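PDB 3IBS: VWFA domain-containing protein from Bacteroides thetaiotaomicron, which is of unknown function but binds magnesium through a von Willebrand factor type A domain, the part of this probable membrane protein described here. Local coordinates for residues L18-S23 with S85-Q90; K38-R43 with S200-I205. All coordinates share one frame; numbering follows the deposited sequence.

Contact 1 of 2, residues L18-S23 with S85-Q90; sequences LDISNS and SLISKQ. With MG (magnesium ion), chain I.
Leu-86, at the end of a short 3-10 turn, offers its CB to the CD1 tip of Ile-20 at 3.7 Å, the two side chains crossing at about a right angle. Ile-87 follows with its own tip: its CD1 lies 3.8 Å from Ile-20 CD1, and Phe-63 of strand 62-69 packs against both Leu-86 and Ile-87. The isoleucine they meet belongs to the D-x-S-x-S sequence of the metal-ion-dependent adhesion site (MIDAS) of von Willebrand A domains, here Asp-19, Ser-21 and Ser-23. Ser-21 OG and Ser-23 OG bind the magnesium with four waters, while Asp-19 reaches it through a water held by OD2. Asp-19 OD1 accepts the N-H of Ser-21, an Asx turn, and on its syn side also the hydroxyl, which helps to orient Ser-21 OG. Further on, the backbone O of Ser-88 receives Gln-90 NE2 at 3.3 Å, which fixes the rotation of that amide. Gln-90, bent at chi2 (-54°), thereby turns OE1 to the backbone N of Asn-22, 3.1 Å away, the donor standing above the carbonyl plane. Its amide stacks on that of Asn-22, the planes 13° apart, and a water bridges NE2 to Ile-20 O.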
# COMPACT_ATOMS: atom_id res chain seq x y z
N LEU A 18 8.98 18.73 13.77
CA LEU A 18 8.82 17.60 12.86
C LEU A 18 7.75 16.63 13.37
O LEU A 18 7.85 16.08 14.47
CB LEU A 18 10.17 16.89 12.68
CG LEU A 18 10.21 15.58 11.88
CD1 LEU A 18 9.70 15.77 10.43
CD2 LEU A 18 11.65 15.02 11.90
N ASP A 19 6.75 16.40 12.53
CA ASP A 19 5.74 15.37 12.74
C ASP A 19 6.41 14.00 12.69
O ASP A 19 7.03 13.65 11.68
CB ASP A 19 4.68 15.48 11.61
CG ASP A 19 3.42 14.66 11.88
OD1 ASP A 19 3.53 13.58 12.51
OD2 ASP A 19 2.32 15.08 11.44
N ILE A 20 6.32 13.24 13.79
CA ILE A 20 6.79 11.86 13.83
C ILE A 20 5.65 10.85 14.13
O ILE A 20 5.90 9.72 14.59
CB ILE A 20 7.99 11.65 14.80
CG1 ILE A 20 7.58 11.89 16.27
CG2 ILE A 20 9.19 12.52 14.34
CD1 ILE A 20 8.57 11.23 17.33
N SER A 21 4.41 11.24 13.88
CA SER A 21 3.29 10.29 14.00
C SER A 21 3.41 9.17 12.93
O SER A 21 4.19 9.30 11.98
CB SER A 21 1.95 11.01 13.87
OG SER A 21 1.76 11.51 12.57
N ASN A 22 2.64 8.09 13.12
CA ASN A 22 2.68 6.90 12.27
C ASN A 22 2.47 7.19 10.79
O ASN A 22 3.08 6.54 9.94
CB ASN A 22 1.62 5.87 12.74
CG ASN A 22 1.93 5.32 14.12
OD1 ASN A 22 3.10 5.23 14.50
ND2 ASN A 22 0.89 4.95 14.87
N SER A 23 1.63 8.18 10.49
CA SER A 23 1.35 8.52 9.09
C SER A 23 2.62 8.96 8.32
O SER A 23 2.67 8.89 7.09
CB SER A 23 0.28 9.62 9.03
OG SER A 23 0.73 10.75 9.77
N SER A 85 8.82 5.95 17.41
CA SER A 85 8.85 5.35 18.75
C SER A 85 9.31 6.34 19.84
O SER A 85 9.10 6.08 21.03
CB SER A 85 9.72 4.10 18.75
OG SER A 85 11.03 4.43 18.35
N LEU A 86 9.89 7.48 19.47
CA LEU A 86 10.18 8.52 20.47
C LEU A 86 8.91 9.01 21.21
O LEU A 86 9.00 9.44 22.35
CB LEU A 86 10.89 9.73 19.84
CG LEU A 86 12.28 9.45 19.29
CD1 LEU A 86 12.78 10.72 18.58
CD2 LEU A 86 13.24 8.98 20.42
N ILE A 87 7.76 8.96 20.54
CA ILE A 87 6.48 9.38 21.15
C ILE A 87 5.42 8.32 20.91
O ILE A 87 5.07 8.04 19.76
CB ILE A 87 5.98 10.74 20.58
CG1 ILE A 87 7.01 11.85 20.79
CG2 ILE A 87 4.61 11.12 21.20
CD1 ILE A 87 6.70 13.11 20.02
N SER A 88 4.88 7.75 21.98
CA SER A 88 3.83 6.72 21.83
C SER A 88 2.41 7.28 21.67
O SER A 88 1.63 6.74 20.91
CB SER A 88 3.89 5.70 22.96
OG SER A 88 3.89 6.36 24.21
N LYS A 89 2.08 8.36 22.37
CA LYS A 89 0.77 9.01 22.23
C LYS A 89 0.57 9.52 20.80
O LYS A 89 1.36 10.34 20.29
CB LYS A 89 0.65 10.17 23.22
CG LYS A 89 -0.61 11.00 23.07
CD LYS A 89 -0.79 11.93 24.25
CE LYS A 89 -1.99 12.85 24.06
NZ LYS A 89 -2.23 13.67 25.30
N GLN A 90 -0.49 9.05 20.13
CA GLN A 90 -0.70 9.45 18.75
C GLN A 90 -1.56 10.73 18.64
O GLN A 90 -2.22 11.12 19.60
CB GLN A 90 -1.19 8.28 17.87
CG GLN A 90 -0.07 7.20 17.65
CD GLN A 90 1.24 7.81 17.09
OE1 GLN A 90 1.28 8.25 15.93
NE2 GLN A 90 2.32 7.83 17.90
MG MG I . -0.12 11.53 11.50
O HOH W 1 0.25 13.43 10.91
O HOH W 2 4.88 8.81 16.99
O HOH W 3 -0.42 9.56 12.08
O HOH W 4 -1.97 11.57 10.55
O HOH W 5 -1.00 12.12 13.31

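Contact 2 of 2, residues K38-R43 with S200-I205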
# COMPACT_ATOMS: atom_id res chain seq x y z
N LYS A 38 13.89 14.15 7.06
CA LYS A 38 15.21 14.18 7.68
C LYS A 38 16.30 14.58 6.69
O LYS A 38 17.17 15.40 7.00
CB LYS A 38 15.51 12.82 8.35
CG LYS A 38 14.66 12.60 9.60
CD LYS A 38 14.53 11.15 10.02
CE LYS A 38 15.82 10.56 10.52
NZ LYS A 38 15.48 9.34 11.31
N ARG A 39 16.22 14.04 5.49
CA ARG A 39 17.19 14.36 4.46
C ARG A 39 17.12 15.83 4.07
O ARG A 39 18.16 16.46 3.85
CB ARG A 39 17.00 13.44 3.25
CG ARG A 39 17.36 12.00 3.61
CD ARG A 39 17.18 11.10 2.41
NE ARG A 39 17.51 9.73 2.79
CZ ARG A 39 17.51 8.70 1.96
NH1 ARG A 39 17.16 8.87 0.68
NH2 ARG A 39 17.83 7.51 2.42
N LEU A 40 15.90 16.38 4.02
CA LEU A 40 15.70 17.81 3.75
C LEU A 40 16.29 18.67 4.88
O LEU A 40 16.92 19.69 4.61
CB LEU A 40 14.21 18.14 3.60
CG LEU A 40 13.80 19.60 3.28
CD1 LEU A 40 12.44 19.62 2.55
CD2 LEU A 40 13.73 20.50 4.51
N ILE A 41 16.05 18.26 6.13
CA ILE A 41 16.56 19.01 7.28
C ILE A 41 18.10 19.04 7.31
O ILE A 41 18.72 20.06 7.60
CB ILE A 41 16.03 18.45 8.61
CG1 ILE A 41 14.50 18.68 8.71
CG2 ILE A 41 16.77 19.09 9.81
CD1 ILE A 41 13.83 17.74 9.72
N SER A 42 18.69 17.89 7.02
CA SER A 42 20.14 17.78 6.95
C SER A 42 20.69 18.77 5.93
O SER A 42 21.66 19.46 6.21
CB SER A 42 20.56 16.34 6.62
OG SER A 42 21.97 16.24 6.58
N ARG A 43 20.03 18.91 4.79
CA ARG A 43 20.50 19.85 3.76
C ARG A 43 20.21 21.31 4.14
O ARG A 43 21.00 22.21 3.83
CB ARG A 43 19.91 19.48 2.37
CG ARG A 43 20.48 18.17 1.81
CD ARG A 43 19.59 17.52 0.72
NE ARG A 43 20.29 16.41 0.06
CZ ARG A 43 20.47 15.20 0.60
NH1 ARG A 43 19.99 14.91 1.81
NH2 ARG A 43 21.12 14.26 -0.09
N SER A 200 13.19 20.70 -4.46
CA SER A 200 12.47 21.98 -4.56
C SER A 200 12.06 22.58 -3.21
O SER A 200 12.24 23.78 -2.98
CB SER A 200 11.25 21.86 -5.49
OG SER A 200 10.24 21.05 -4.90
N ALA A 201 11.51 21.76 -2.32
CA ALA A 201 11.07 22.25 -1.03
C ALA A 201 12.26 22.76 -0.19
O ALA A 201 12.18 23.83 0.44
CB ALA A 201 10.30 21.17 -0.28
N GLN A 202 13.35 21.99 -0.18
CA GLN A 202 14.53 22.35 0.61
C GLN A 202 15.09 23.69 0.15
O GLN A 202 15.46 24.53 0.98
CB GLN A 202 15.61 21.27 0.53
CG GLN A 202 16.89 21.61 1.34
CD GLN A 202 17.97 22.25 0.48
OE1 GLN A 202 18.27 21.74 -0.59
NE2 GLN A 202 18.55 23.35 0.95
N LYS A 203 15.14 23.89 -1.16
CA LYS A 203 15.71 25.11 -1.69
C LYS A 203 14.79 26.30 -1.45
O LYS A 203 15.27 27.39 -1.16
CB LYS A 203 16.04 24.95 -3.16
CG LYS A 203 17.31 24.15 -3.42
CD LYS A 203 17.59 24.11 -4.90
CE LYS A 203 16.41 23.50 -5.63
NZ LYS A 203 16.25 24.09 -6.98
N ALA A 204 13.48 26.10 -1.57
CA ALA A 204 12.53 27.15 -1.25
C ALA A 204 12.67 27.61 0.20
O ALA A 204 12.74 28.81 0.47
CB ALA A 204 11.10 26.72 -1.57
N ILE A 205 12.74 26.67 1.14
CA ILE A 205 12.81 27.04 2.54
C ILE A 205 14.17 27.66 2.88
O ILE A 205 14.22 28.66 3.59
CB ILE A 205 12.39 25.87 3.51
CG1 ILE A 205 12.03 26.40 4.90
CG2 ILE A 205 13.47 24.81 3.61
CD1 ILE A 205 10.85 27.41 4.91
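Leu-40 and Gln-202 form the nearest CA pair between residues 38-43 and 200-205, 5.6 Å apart. The branch carbon CG of Leu-40 rests against CB of Gln-202 at 3.7 Å, the two side chains crossing obliquely. CD1 of the leucine also meets the methyl of the preceding residue, Ala-201, with 3.9 Å between Leu-40 CD1 and Ala-201 CB, while CD2 is turned to Ile-205, its approach to CG2 there being looser. With CG anti to the backbone N (chi1 -179°), Leu-40 brings its branched end toward the other helix, CD1 in contact and CD2 only loosely. Gln-202 also has CG anti to its backbone N, and the chain then bends at chi2 (-96°), so that its CG lies 3.8 Å from CB of Arg-43 and the amide carbon sits beside the same methylene. The two segments run in roughly the same direction, their axes 9.6 Å apart and crossing at -36°. In this Rossmann-like von Willebrand A fold they are helices on one face of the central sheet, and Val-195 and Leu-145 of its strands 191-195 and 140-147 lie under Leu-40. Replacing Gln-202 by an alanine would probably loosen the junction with Arg-43, since CG and the amide carbon that pack on its CB would be gone. What positions these groups lies one step further out. Gln-202 NE2 bonds to Ser-206 OG, one turn on in its own helix, so the amide is held along the helix. Beyond CB the chain of Arg-43 runs extended away from Gln-202 and turns only at the guanidinium, whose NH1 gives a hydrogen bond to Arg-39 O at 3.1 Å. That oxygen, lying in the guanidinium plane, also accepts the N-H of Arg-43.

Overall arrangement
Contact 1 and contact 2 lie on opposite sides of the centre of the chain, their centres about 21 Å apart, yet consecutive elements join them: strand 13-19 runs into the metal site, and the chain continues from there to helix 33-46. Leu-18 CD2, in that strand, packs on Ile-41 CD1 at 4.1 Å, so residues 18-23 and 38-43 touch. Contact 1 holds the magnesium; Asp-120, also a magnesium-binding residue of this protein though it does not bind the ion here, has its side chain about 5 Å from that of Ser-21 and hydrogen-bonds to Ser-23 OG. Contact 2, away from the site, ties helix 33-46 to the C-terminal helix 200-214, beside the edge strand 191-195.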